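Local coordinates for protein (soluble lytic transglycosylase SLT70) (Escherichia coli, PDB 1QSA) that cleaves the glycosidic bonds between N-acetylmuramic acid and N-acetylglucosamine in peptidoglycan, forming a 1,6-anhydro bond in the muramic acid, and may help recycle muropeptides, at residues S76-V79 with N80-A83; Q117-E120 with A121-A125; Q244-N247 with E248-Q252; E317-E320 with W321-W324; K413-Q416 with A417-A420. All coordinates share one frame; numbering follows the deposited sequence. Where two conformers were deposited one is given.

Interaction 1 of 5, residues S76-V79 with N80-A83; sequences SRFV and NELA
The carbonyl O of Phe-78 takes the shortest bond here, from Leu-82 N at 2.8 Å, and a fairly straight one, with an N-H...O angle of 163°. It is one rung in a run of i to i+4 backbone bonds through helix 69-84, and it holds Leu-82 one turn on from the phenyl ring. Phe-78 has its CG anti to the backbone N (chi1 -162°), which swings the ring forward along the helix over the next turn. Leu-82 packs against one face of it: its CG sits over the ring, 4.2 Å from the centroid, as a CH-pi contact. The branch CD1 continues along the ring, 3.7 Å from Phe-78 CE2, while CD2 lies nearest CE2 and CZ. Glu-81 brings its CG to 3.8 Å from Phe-78 CE1. The bend at chi2 then carries its carboxylate off to salt bridges with Arg-84 and Arg-85. Replacing Phe-78 by an alanine would probably take away the ring that Leu-82 CG and CD1 lie against and open a gap toward helix 55-64. Phe-78 meets Ala-55 and Val-58 of that helix, and Val-79 and Leu-82 meet Phe-94 of helix 88-94, whose ring also stands edge to face with Phe-78. Apolar surface is thus set against the neighbouring helices, while on a polar flank Asn-80 OD1 accepts from Asn-107 ND2.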
# COMPACT_ATOMS: atom_id res chain seq x y z
N SER A 76 -2.49 1.79 -24.94
CA SER A 76 -2.24 3.14 -24.43
C SER A 76 -0.87 3.66 -24.88
O SER A 76 -0.74 4.84 -25.21
CB SER A 76 -2.35 3.20 -22.90
OG SER A 76 -3.71 3.13 -22.49
N ARG A 77 0.15 2.78 -24.93
CA ARG A 77 1.49 3.18 -25.36
C ARG A 77 1.48 3.66 -26.83
O ARG A 77 2.09 4.68 -27.16
CB ARG A 77 2.46 2.02 -25.19
CG ARG A 77 3.89 2.35 -25.60
CD ARG A 77 4.83 1.18 -25.31
NE ARG A 77 6.17 1.43 -25.81
CZ ARG A 77 7.22 0.63 -25.62
NH1 ARG A 77 7.09 -0.50 -24.93
NH2 ARG A 77 8.41 0.95 -26.13
N PHE A 78 0.74 2.96 -27.68
CA PHE A 78 0.70 3.35 -29.09
C PHE A 78 -0.14 4.62 -29.28
O PHE A 78 0.12 5.41 -30.20
CB PHE A 78 0.21 2.23 -29.99
CG PHE A 78 0.55 2.45 -31.43
CD1 PHE A 78 1.88 2.62 -31.82
CD2 PHE A 78 -0.45 2.52 -32.40
CE1 PHE A 78 2.21 2.86 -33.17
CE2 PHE A 78 -0.13 2.76 -33.74
CZ PHE A 78 1.20 2.92 -34.12
N VAL A 79 -1.14 4.82 -28.43
CA VAL A 79 -1.93 6.05 -28.49
C VAL A 79 -0.96 7.21 -28.25
O VAL A 79 -0.97 8.21 -28.96
CB VAL A 79 -3.06 6.06 -27.44
CG1 VAL A 79 -3.50 7.51 -27.13
CG2 VAL A 79 -4.25 5.29 -27.97
N ASN A 80 -0.08 7.04 -27.27
CA ASN A 80 0.90 8.08 -26.96
C ASN A 80 1.88 8.27 -28.14
O ASN A 80 2.31 9.40 -28.42
CB ASN A 80 1.62 7.77 -25.64
CG ASN A 80 0.68 7.84 -24.44
OD1 ASN A 80 -0.34 8.50 -24.50
ND2 ASN A 80 1.01 7.12 -23.37
N GLU A 81 2.22 7.19 -28.84
CA GLU A 81 3.12 7.29 -30.00
C GLU A 81 2.44 8.06 -31.13
O GLU A 81 3.05 8.93 -31.75
CB GLU A 81 3.55 5.89 -30.49
CG GLU A 81 4.24 5.84 -31.88
CD GLU A 81 5.45 6.77 -32.02
OE1 GLU A 81 6.07 7.16 -31.00
OE2 GLU A 81 5.79 7.10 -33.18
N LEU A 82 1.16 7.77 -31.38
CA LEU A 82 0.43 8.47 -32.43
C LEU A 82 0.32 9.95 -32.06
O LEU A 82 0.40 10.82 -32.92
CB LEU A 82 -0.95 7.83 -32.67
CG LEU A 82 -0.85 6.43 -33.30
CD1 LEU A 82 -2.21 5.77 -33.28
CD2 LEU A 82 -0.32 6.51 -34.73
N ALA A 83 0.21 10.25 -30.76
CA ALA A 83 0.15 11.64 -30.31
C ALA A 83 1.50 12.31 -30.59
O ALA A 83 1.56 13.46 -31.03
CB ALA A 83 -0.20 11.72 -28.82

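Interaction 2 of 5, residues Q117-E120 with A121-A125; sequences QSEE and AWQGA. With SO4 (sulfate ion), chain F.
Glu-120, Ala-121 and Gln-123 carry most of this contact, in the first turns of helix 118-129, where Gln-117 holds the N-cap position. Glu-120 and Gln-123 are joined through solvent: water 1 donates to Glu-120 O at 3.0 Å and to Gln-123 OE1 at 3.0 Å, so the amide oxygen is tied back to the backbone one turn earlier. Gln-123 runs out extended beyond CG, with that carbon beside its own backbone N (chi1 -66°), and this lays the chain back over the preceding turn. There its CG rests 3.2 Å from Glu-119 O, and the amide NE2 comes within 3.5 Å of the aliphatic CG of Glu-119. The carboxylate of Glu-120 makes a salt bridge with Lys-112 instead. Ala-121 donates its N to Gln-117 O. Its methyl carbon CB nestles 3.4 Å from Ser-118 O. That same carbonyl of Ser-118 accepts from Trp-122 N and also stands 3.1 Å above the plane of the indole, toward its rim. The Ser-118 hydroxyl OG donates to O3 of a sulfate, probably from the crystallisation liquor, at 2.7 Å; the sulfate's O2 lies at the indole edge, near the plane, and Trp-113 NE1 also bonds the ion. With a serine in place of Trp-122, the rings of Trp-113 and Trp-146 would probably each lose the indole they meet, leaving a gap there. Ala-121 and Ser-118 face Trp-113 of helix 102-114, whereas Trp-122 and Ala-125 lean on helix 138-148, so this helix packs on both neighbours.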
# COMPACT_ATOMS: atom_id res chain seq x y z
N GLN A 117 -14.17 17.79 -32.37
CA GLN A 117 -15.10 17.31 -31.35
C GLN A 117 -14.81 18.05 -30.04
O GLN A 117 -14.52 17.42 -29.02
CB GLN A 117 -14.91 15.80 -31.15
CG GLN A 117 -14.79 15.02 -32.47
CD GLN A 117 -16.03 15.14 -33.36
OE1 GLN A 117 -17.16 14.99 -32.90
NE2 GLN A 117 -15.81 15.38 -34.67
N SER A 118 -14.91 19.38 -30.07
CA SER A 118 -14.62 20.19 -28.88
C SER A 118 -15.46 19.88 -27.65
O SER A 118 -14.92 19.79 -26.55
CB SER A 118 -14.72 21.70 -29.20
OG SER A 118 -13.69 22.11 -30.08
N GLU A 119 -16.77 19.74 -27.82
CA GLU A 119 -17.66 19.47 -26.68
C GLU A 119 -17.23 18.20 -25.94
O GLU A 119 -17.15 18.18 -24.70
CB GLU A 119 -19.12 19.37 -27.15
CG GLU A 119 -20.11 19.08 -26.04
CD GLU A 119 -21.57 19.02 -26.50
OE1 GLU A 119 -21.83 18.76 -27.70
OE2 GLU A 119 -22.46 19.20 -25.64
N GLU A 120 -16.89 17.17 -26.70
CA GLU A 120 -16.45 15.91 -26.11
C GLU A 120 -15.07 16.08 -25.47
O GLU A 120 -14.79 15.54 -24.38
CB GLU A 120 -16.42 14.82 -27.18
CG GLU A 120 -16.08 13.48 -26.62
CD GLU A 120 -16.12 12.34 -27.63
OE1 GLU A 120 -16.42 12.56 -28.84
OE2 GLU A 120 -15.85 11.21 -27.19
N ALA A 121 -14.21 16.85 -26.12
CA ALA A 121 -12.86 17.12 -25.62
C ALA A 121 -12.93 17.81 -24.25
O ALA A 121 -12.19 17.45 -23.34
CB ALA A 121 -12.09 17.98 -26.60
N TRP A 122 -13.85 18.77 -24.11
CA TRP A 122 -14.00 19.51 -22.85
C TRP A 122 -14.57 18.65 -21.72
O TRP A 122 -14.20 18.85 -20.55
CB TRP A 122 -14.85 20.77 -23.06
CG TRP A 122 -14.37 21.69 -24.16
CD1 TRP A 122 -15.14 22.60 -24.84
CD2 TRP A 122 -13.05 21.79 -24.73
NE1 TRP A 122 -14.39 23.25 -25.78
CE2 TRP A 122 -13.10 22.78 -25.75
CE3 TRP A 122 -11.82 21.14 -24.49
CZ2 TRP A 122 -11.99 23.13 -26.52
CZ3 TRP A 122 -10.72 21.49 -25.26
CH2 TRP A 122 -10.81 22.48 -26.27
N GLN A 123 -15.46 17.73 -22.06
CA GLN A 123 -16.02 16.81 -21.07
C GLN A 123 -14.88 15.97 -20.52
O GLN A 123 -14.77 15.78 -19.31
CB GLN A 123 -17.08 15.89 -21.70
CG GLN A 123 -18.32 16.62 -22.20
CD GLN A 123 -19.10 15.84 -23.26
OE1 GLN A 123 -18.73 14.73 -23.66
NE2 GLN A 123 -20.19 16.45 -23.74
N GLY A 124 -14.01 15.48 -21.41
CA GLY A 124 -12.88 14.67 -20.97
C GLY A 124 -11.88 15.47 -20.19
O GLY A 124 -11.38 15.02 -19.14
N ALA A 125 -11.57 16.66 -20.69
CA ALA A 125 -10.63 17.56 -20.03
C ALA A 125 -11.06 17.87 -18.60
O ALA A 125 -10.25 17.76 -17.68
CB ALA A 125 -10.49 18.86 -20.82
S SO4 F . -12.95 25.73 -30.20
O1 SO4 F . -13.24 26.97 -29.45
O2 SO4 F . -11.67 25.18 -29.70
O3 SO4 F . -14.06 24.77 -30.01
O4 SO4 F . -12.82 26.04 -31.64
O HOH W 1 -16.23 13.21 -23.28

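Interaction 3 of 5, residues Q244-N247 with E248-Q252; sequences QQLN and EDQIQ. With SO4 (sulfate ion), chain K; SO4 (sulfate ion), chain G.
After the extended residues Leu-246 and Asn-247 the backbone turns into helix 248-260, and the first i to i+4 bond of the new helix, Ile-251 N to Asn-247 O, is already made at 3.0 Å. The side chains complete a capping box. Asn-247, at the N-cap, accepts from Gln-250 N through its OD1 at 2.8 Å, nearly straight at 166° and close to the axis of the side-chain carbonyl. In return Gln-250 OE1 accepts from Asn-247 N at 2.9 Å, with the donor tilted somewhat out of the amide plane. The fit depends on the first torsion of Asn-247: CG sits between the backbone N and the carbonyl carbon (chi1 62°), which turns the amide over the open end of the helix. The two side-chain amides end up stacked, their planes 22° apart. Water 2 also donates to Gln-250 OE1 and links it to Gln-245 O, so two donors grip that oxygen. Just outside the box, Leu-246 CB packs on Ile-251 CG1 at 3.8 Å, joining the residue before the cap to the residue four positions after it, and Leu-246 and Gln-250 both touch Arg-215 of helix 212-228. A sulfate, probably from the crystallisation liquor, sits at this end, consistent with attraction of an anion to a helix N terminus. The backbone N of Glu-248 donates to its O3 at 3.0 Å.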
# COMPACT_ATOMS: atom_id res chain seq x y z
N GLN A 244 -12.69 34.45 10.05
CA GLN A 244 -13.53 33.82 9.03
C GLN A 244 -14.94 33.49 9.46
O GLN A 244 -15.66 32.79 8.75
CB GLN A 244 -12.84 32.57 8.48
CG GLN A 244 -11.51 32.87 7.82
CD GLN A 244 -10.93 31.66 7.12
OE1 GLN A 244 -10.86 30.57 7.71
NE2 GLN A 244 -10.50 31.83 5.88
N GLN A 245 -15.35 34.01 10.63
CA GLN A 245 -16.69 33.79 11.18
C GLN A 245 -17.05 32.31 11.13
O GLN A 245 -18.15 31.94 10.72
CB GLN A 245 -17.74 34.61 10.42
CG GLN A 245 -17.33 36.05 10.06
CD GLN A 245 -16.85 36.19 8.60
OE1 GLN A 245 -17.47 35.66 7.68
NE2 GLN A 245 -15.74 36.90 8.41
N LEU A 246 -16.13 31.46 11.56
CA LEU A 246 -16.35 30.02 11.53
C LEU A 246 -17.50 29.52 12.40
O LEU A 246 -17.72 30.03 13.50
CB LEU A 246 -15.06 29.28 11.90
CG LEU A 246 -13.83 29.57 11.05
CD1 LEU A 246 -12.67 28.74 11.56
CD2 LEU A 246 -14.08 29.29 9.57
N ASN A 247 -18.24 28.54 11.88
CA ASN A 247 -19.35 27.96 12.62
C ASN A 247 -18.80 26.92 13.60
O ASN A 247 -17.59 26.67 13.62
CB ASN A 247 -20.41 27.37 11.68
CG ASN A 247 -19.89 26.23 10.83
OD1 ASN A 247 -19.10 25.40 11.28
ND2 ASN A 247 -20.37 26.16 9.59
N GLU A 248 -19.68 26.33 14.40
CA GLU A 248 -19.27 25.33 15.38
C GLU A 248 -18.53 24.12 14.82
O GLU A 248 -17.54 23.68 15.40
CB GLU A 248 -20.45 24.88 16.24
CG GLU A 248 -21.06 25.99 17.10
CD GLU A 248 -20.03 26.69 17.99
OE1 GLU A 248 -19.22 25.99 18.64
OE2 GLU A 248 -20.05 27.94 18.04
N ASP A 249 -19.00 23.59 13.69
CA ASP A 249 -18.35 22.44 13.06
C ASP A 249 -16.94 22.79 12.59
O ASP A 249 -16.00 22.02 12.79
CB ASP A 249 -19.18 21.94 11.88
CG ASP A 249 -20.40 21.13 12.31
OD1 ASP A 249 -20.59 20.91 13.53
OD2 ASP A 249 -21.17 20.71 11.42
N GLN A 250 -16.80 23.97 11.99
CA GLN A 250 -15.51 24.43 11.48
C GLN A 250 -14.52 24.66 12.63
O GLN A 250 -13.36 24.28 12.52
CB GLN A 250 -15.72 25.69 10.63
CG GLN A 250 -16.52 25.40 9.36
CD GLN A 250 -17.00 26.64 8.64
OE1 GLN A 250 -17.26 27.67 9.26
NE2 GLN A 250 -17.14 26.54 7.32
N ILE A 251 -14.99 25.24 13.73
CA ILE A 251 -14.12 25.47 14.88
C ILE A 251 -13.69 24.13 15.48
O ILE A 251 -12.52 23.94 15.85
CB ILE A 251 -14.82 26.34 15.96
CG1 ILE A 251 -15.14 27.73 15.39
CG2 ILE A 251 -13.93 26.49 17.19
CD1 ILE A 251 -15.99 28.62 16.32
N GLN A 252 -14.62 23.17 15.54
CA GLN A 252 -14.28 21.85 16.09
C GLN A 252 -13.25 21.15 15.22
O GLN A 252 -12.41 20.42 15.74
CB GLN A 252 -15.52 20.97 16.27
CG GLN A 252 -15.24 19.64 17.03
CD GLN A 252 -14.58 19.83 18.40
OE1 GLN A 252 -14.92 20.76 19.14
NE2 GLN A 252 -13.64 18.94 18.74
S SO4 K . -23.25 27.52 14.47
O1 SO4 K . -24.24 27.39 15.56
O2 SO4 K . -22.17 28.44 14.88
O3 SO4 K . -22.69 26.19 14.16
O4 SO4 K . -23.92 28.05 13.26
S SO4 G . -15.31 39.04 5.30
O1 SO4 G . -14.20 39.95 4.97
O2 SO4 G . -16.15 38.83 4.10
O3 SO4 G . -14.75 37.74 5.73
O4 SO4 G . -16.12 39.61 6.39
O HOH W 2 -18.69 29.85 8.47
O HOH W 3 -19.24 29.86 15.86

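Interaction 4 of 5, residues E317-E320 with W321-W324; sequences EKDE and WRYW
The indole of Trp-321 has the aliphatic CG of Glu-320 over one face, a CH-pi contact centred on the six-membered ring at 3.5 Å from the centroid and only 14° off the ring normal. The indole of Trp-324 carries Tyr-323 CD2 over one face, and Trp-324 CE2 in turn lies at the edge of the Tyr-323 ring, in its plane. At the edge of the Arg-322 guanidinium, also in plane, lies water 4, which accepts from NH1 at 2.9 Å. One torsion sets Glu-320 CG over the Trp-321 indole: it lies between its backbone N and carbonyl carbon (chi1 59°). The bend at chi2 then directs the carboxylate, which stands at 66° to the indole. Lys-318 runs alongside the same indole, pointing the same way, with its CB 4.0 Å from Trp-321 CD1. Both are anchored at one place, since Lys-318 NZ and Trp-321 NE1 each reach Glu-289 OE2 on helix 285-298. All this belongs to the start of helix 319-331, with Lys-318 at the N-cap position and its carbonyl receiving Arg-322 N. Water 4 bridges the first turn, donating to Glu-317 O at 2.6 Å and to Asp-319 OD1 at 2.8 Å. Asp-319 and Arg-322 stay beyond salt-bridge range of each other, but Gln-348 bonds to both, its OE1 accepting from Arg-322 NH1 and its NE2 donating to Asp-319 OD1. Further along, Trp-324 N donates to Glu-320 O, and the same oxygen comes within 3.1 Å of Trp-324 CD1.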
# COMPACT_ATOMS: atom_id res chain seq x y z
N GLU A 317 -17.49 -2.03 17.51
CA GLU A 317 -17.63 -3.33 16.85
C GLU A 317 -16.25 -3.93 16.51
O GLU A 317 -16.13 -5.13 16.28
CB GLU A 317 -18.38 -3.18 15.52
CG GLU A 317 -19.73 -2.47 15.58
CD GLU A 317 -20.87 -3.37 16.05
OE1 GLU A 317 -20.64 -4.58 16.28
OE2 GLU A 317 -21.99 -2.85 16.17
N LYS A 318 -15.23 -3.08 16.44
CA LYS A 318 -13.89 -3.54 16.07
C LYS A 318 -13.28 -4.52 17.07
O LYS A 318 -13.46 -4.37 18.29
CB LYS A 318 -12.96 -2.35 15.84
CG LYS A 318 -13.41 -1.41 14.72
CD LYS A 318 -12.48 -0.21 14.61
CE LYS A 318 -12.96 0.78 13.56
NZ LYS A 318 -12.09 2.00 13.47
N ASP A 319 -12.56 -5.51 16.55
CA ASP A 319 -11.90 -6.54 17.37
C ASP A 319 -11.17 -5.95 18.57
O ASP A 319 -11.36 -6.39 19.70
CB ASP A 319 -10.83 -7.29 16.56
CG ASP A 319 -11.41 -8.32 15.62
OD1 ASP A 319 -12.66 -8.45 15.53
OD2 ASP A 319 -10.60 -9.00 14.97
N GLU A 320 -10.29 -4.98 18.30
CA GLU A 320 -9.51 -4.36 19.37
C GLU A 320 -10.35 -3.78 20.50
O GLU A 320 -10.04 -4.00 21.68
CB GLU A 320 -8.55 -3.30 18.82
CG GLU A 320 -9.20 -2.13 18.06
CD GLU A 320 -9.18 -2.31 16.56
OE1 GLU A 320 -9.34 -3.45 16.09
OE2 GLU A 320 -9.05 -1.29 15.84
N TRP A 321 -11.42 -3.07 20.16
CA TRP A 321 -12.24 -2.44 21.19
C TRP A 321 -13.10 -3.44 21.95
O TRP A 321 -13.44 -3.20 23.11
CB TRP A 321 -13.02 -1.26 20.63
CG TRP A 321 -12.13 -0.28 19.87
CD1 TRP A 321 -12.47 0.39 18.73
CD2 TRP A 321 -10.77 0.10 20.17
NE1 TRP A 321 -11.40 1.15 18.29
CE2 TRP A 321 -10.35 0.99 19.16
CE3 TRP A 321 -9.86 -0.25 21.19
CZ2 TRP A 321 -9.05 1.55 19.12
CZ3 TRP A 321 -8.56 0.31 21.15
CH2 TRP A 321 -8.18 1.20 20.13
N ARG A 322 -13.47 -4.54 21.30
CA ARG A 322 -14.21 -5.58 21.98
C ARG A 322 -13.27 -6.24 23.01
O ARG A 322 -13.65 -6.47 24.16
CB ARG A 322 -14.74 -6.62 21.00
CG ARG A 322 -15.86 -6.08 20.13
CD ARG A 322 -16.23 -7.05 19.03
NE ARG A 322 -16.85 -8.26 19.55
CZ ARG A 322 -16.87 -9.43 18.92
NH1 ARG A 322 -16.27 -9.57 17.74
NH2 ARG A 322 -17.47 -10.48 19.47
N TYR A 323 -12.02 -6.49 22.61
CA TYR A 323 -11.06 -7.09 23.54
C TYR A 323 -10.82 -6.17 24.72
O TYR A 323 -10.83 -6.62 25.87
CB TYR A 323 -9.71 -7.40 22.88
CG TYR A 323 -8.70 -7.91 23.91
CD1 TYR A 323 -8.70 -9.25 24.32
CD2 TYR A 323 -7.80 -7.03 24.52
CE1 TYR A 323 -7.84 -9.69 25.33
CE2 TYR A 323 -6.94 -7.47 25.53
CZ TYR A 323 -6.96 -8.79 25.93
OH TYR A 323 -6.12 -9.22 26.91
N TRP A 324 -10.61 -4.88 24.47
CA TRP A 324 -10.33 -3.97 25.58
C TRP A 324 -11.54 -3.74 26.48
O TRP A 324 -11.39 -3.46 27.68
CB TRP A 324 -9.63 -2.69 25.10
CG TRP A 324 -8.20 -2.98 24.71
CD1 TRP A 324 -7.69 -3.05 23.43
CD2 TRP A 324 -7.12 -3.38 25.58
NE1 TRP A 324 -6.38 -3.47 23.46
CE2 TRP A 324 -6.00 -3.69 24.76
CE3 TRP A 324 -7.00 -3.51 26.97
CZ2 TRP A 324 -4.78 -4.12 25.28
CZ3 TRP A 324 -5.78 -3.95 27.50
CH2 TRP A 324 -4.68 -4.24 26.65
O HOH W 4 -15.24 -7.55 15.93

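Interaction 5 of 5, residues K413-Q416 with A417-A420; sequences KTEQ and AQLA
Helix 413-425, part of the family's L domain, begins with these two turns, and the contact is the regular i to i+4 ladder with side chains folded back onto it. Gln-418 N donates to Thr-414 O at 2.9 Å, and the same carbonyl has Gln-418 CG beside it at 3.3 Å. Leu-419 repeats the pattern one residue on: its N bonds to Glu-415 O at 2.9 Å in the straightest bond of the set, 163°, while CG lies 3.4 Å from that oxygen. Both side chains have CG beside their own backbone N (chi1 -72° in Gln-418 and -74° in Leu-419), which turns them back toward the preceding turn. The two alanines put only a methyl on the carbonyls behind them. Ala-417 CB lies 3.4 Å from Lys-413 O. Ala-420 CB lies 3.4 Å from Gln-416 O. Such short side chains let neighbours come close: Ala-420 meets Ala-435 and Thr-436 of helix 429-438 and Ala-417 meets Pro-372 and Leu-441, while Leu-419 packs onto Trp-404 and Val-408 of helix 397-408. Among the polar ends, Gln-416 NE2 donates to Val-408 O, tying the new helix to the end of the one before it, while Glu-415 OE1 accepts from Ser-412 N just ahead of the first turn. Gln-418 sends its NE2 to Asn-374 O, and the other end of the same amide, OE1, lies over the backbone at 3.7 Å from Glu-415 CA.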
# COMPACT_ATOMS: atom_id res chain seq x y z
N LYS A 413 -15.59 -18.01 -6.88
CA LYS A 413 -14.78 -18.30 -5.71
C LYS A 413 -14.20 -19.71 -5.81
O LYS A 413 -13.07 -19.96 -5.40
CB LYS A 413 -15.59 -18.15 -4.41
CG LYS A 413 -15.32 -16.87 -3.65
CD LYS A 413 -15.76 -17.00 -2.20
CE LYS A 413 -15.09 -15.94 -1.32
NZ LYS A 413 -15.27 -16.20 0.14
N THR A 414 -14.99 -20.63 -6.36
CA THR A 414 -14.55 -22.02 -6.54
C THR A 414 -13.38 -22.08 -7.50
O THR A 414 -12.39 -22.76 -7.24
CB THR A 414 -15.70 -22.91 -7.05
OG1 THR A 414 -16.74 -22.95 -6.06
CG2 THR A 414 -15.21 -24.33 -7.31
N GLU A 415 -13.50 -21.37 -8.62
CA GLU A 415 -12.44 -21.33 -9.62
C GLU A 415 -11.19 -20.67 -9.03
O GLU A 415 -10.08 -21.15 -9.25
CB GLU A 415 -12.89 -20.58 -10.88
CG GLU A 415 -13.93 -21.34 -11.70
CD GLU A 415 -14.52 -20.52 -12.85
OE1 GLU A 415 -14.68 -19.28 -12.71
OE2 GLU A 415 -14.85 -21.12 -13.89
N GLN A 416 -11.37 -19.59 -8.27
CA GLN A 416 -10.22 -18.90 -7.67
C GLN A 416 -9.50 -19.79 -6.65
O GLN A 416 -8.26 -19.76 -6.54
CB GLN A 416 -10.65 -17.55 -7.07
CG GLN A 416 -11.08 -16.56 -8.16
CD GLN A 416 -11.82 -15.35 -7.61
OE1 GLN A 416 -12.65 -15.49 -6.71
NE2 GLN A 416 -11.55 -14.17 -8.16
N ALA A 417 -10.26 -20.63 -5.94
CA ALA A 417 -9.69 -21.56 -4.96
C ALA A 417 -8.95 -22.69 -5.68
O ALA A 417 -7.90 -23.15 -5.23
CB ALA A 417 -10.80 -22.13 -4.04
N GLN A 418 -9.50 -23.14 -6.81
CA GLN A 418 -8.83 -24.18 -7.60
C GLN A 418 -7.51 -23.63 -8.13
O GLN A 418 -6.50 -24.31 -8.09
CB GLN A 418 -9.68 -24.62 -8.79
CG GLN A 418 -10.90 -25.43 -8.44
CD GLN A 418 -11.68 -25.79 -9.68
OE1 GLN A 418 -12.08 -24.92 -10.45
NE2 GLN A 418 -11.90 -27.08 -9.89
N LEU A 419 -7.54 -22.40 -8.64
CA LEU A 419 -6.33 -21.76 -9.16
C LEU A 419 -5.30 -21.57 -8.03
O LEU A 419 -4.10 -21.81 -8.22
CB LEU A 419 -6.68 -20.42 -9.85
CG LEU A 419 -7.36 -20.54 -11.22
CD1 LEU A 419 -7.85 -19.18 -11.71
CD2 LEU A 419 -6.38 -21.15 -12.23
N ALA A 420 -5.76 -21.16 -6.85
CA ALA A 420 -4.86 -20.99 -5.71
C ALA A 420 -4.18 -22.33 -5.39
O ALA A 420 -2.96 -22.41 -5.25
CB ALA A 420 -5.64 -20.49 -4.48

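How the interactions relate
None of the five contacts closes a loop: each joins adjoining residues, and they follow one another along the chain without nesting or crossing. Interaction 1 lies on helix 69-84 and interaction 2 on helix 118-129, their centres about 19 Å apart. Interaction 3 starts helix 248-260 farther round the alpha-superhelix, and interaction 4 starts helix 319-331, which also meets helix 572-578, from much later in the chain. Interaction 5, in the L domain, has its centre about 32 Å from that of interaction 4 and about 36 Å from that of interaction 1. Interactions 1 and 4 lie on opposite sides of the chain's centre, as do 3 and 5, consistent with a ring-shaped molecule.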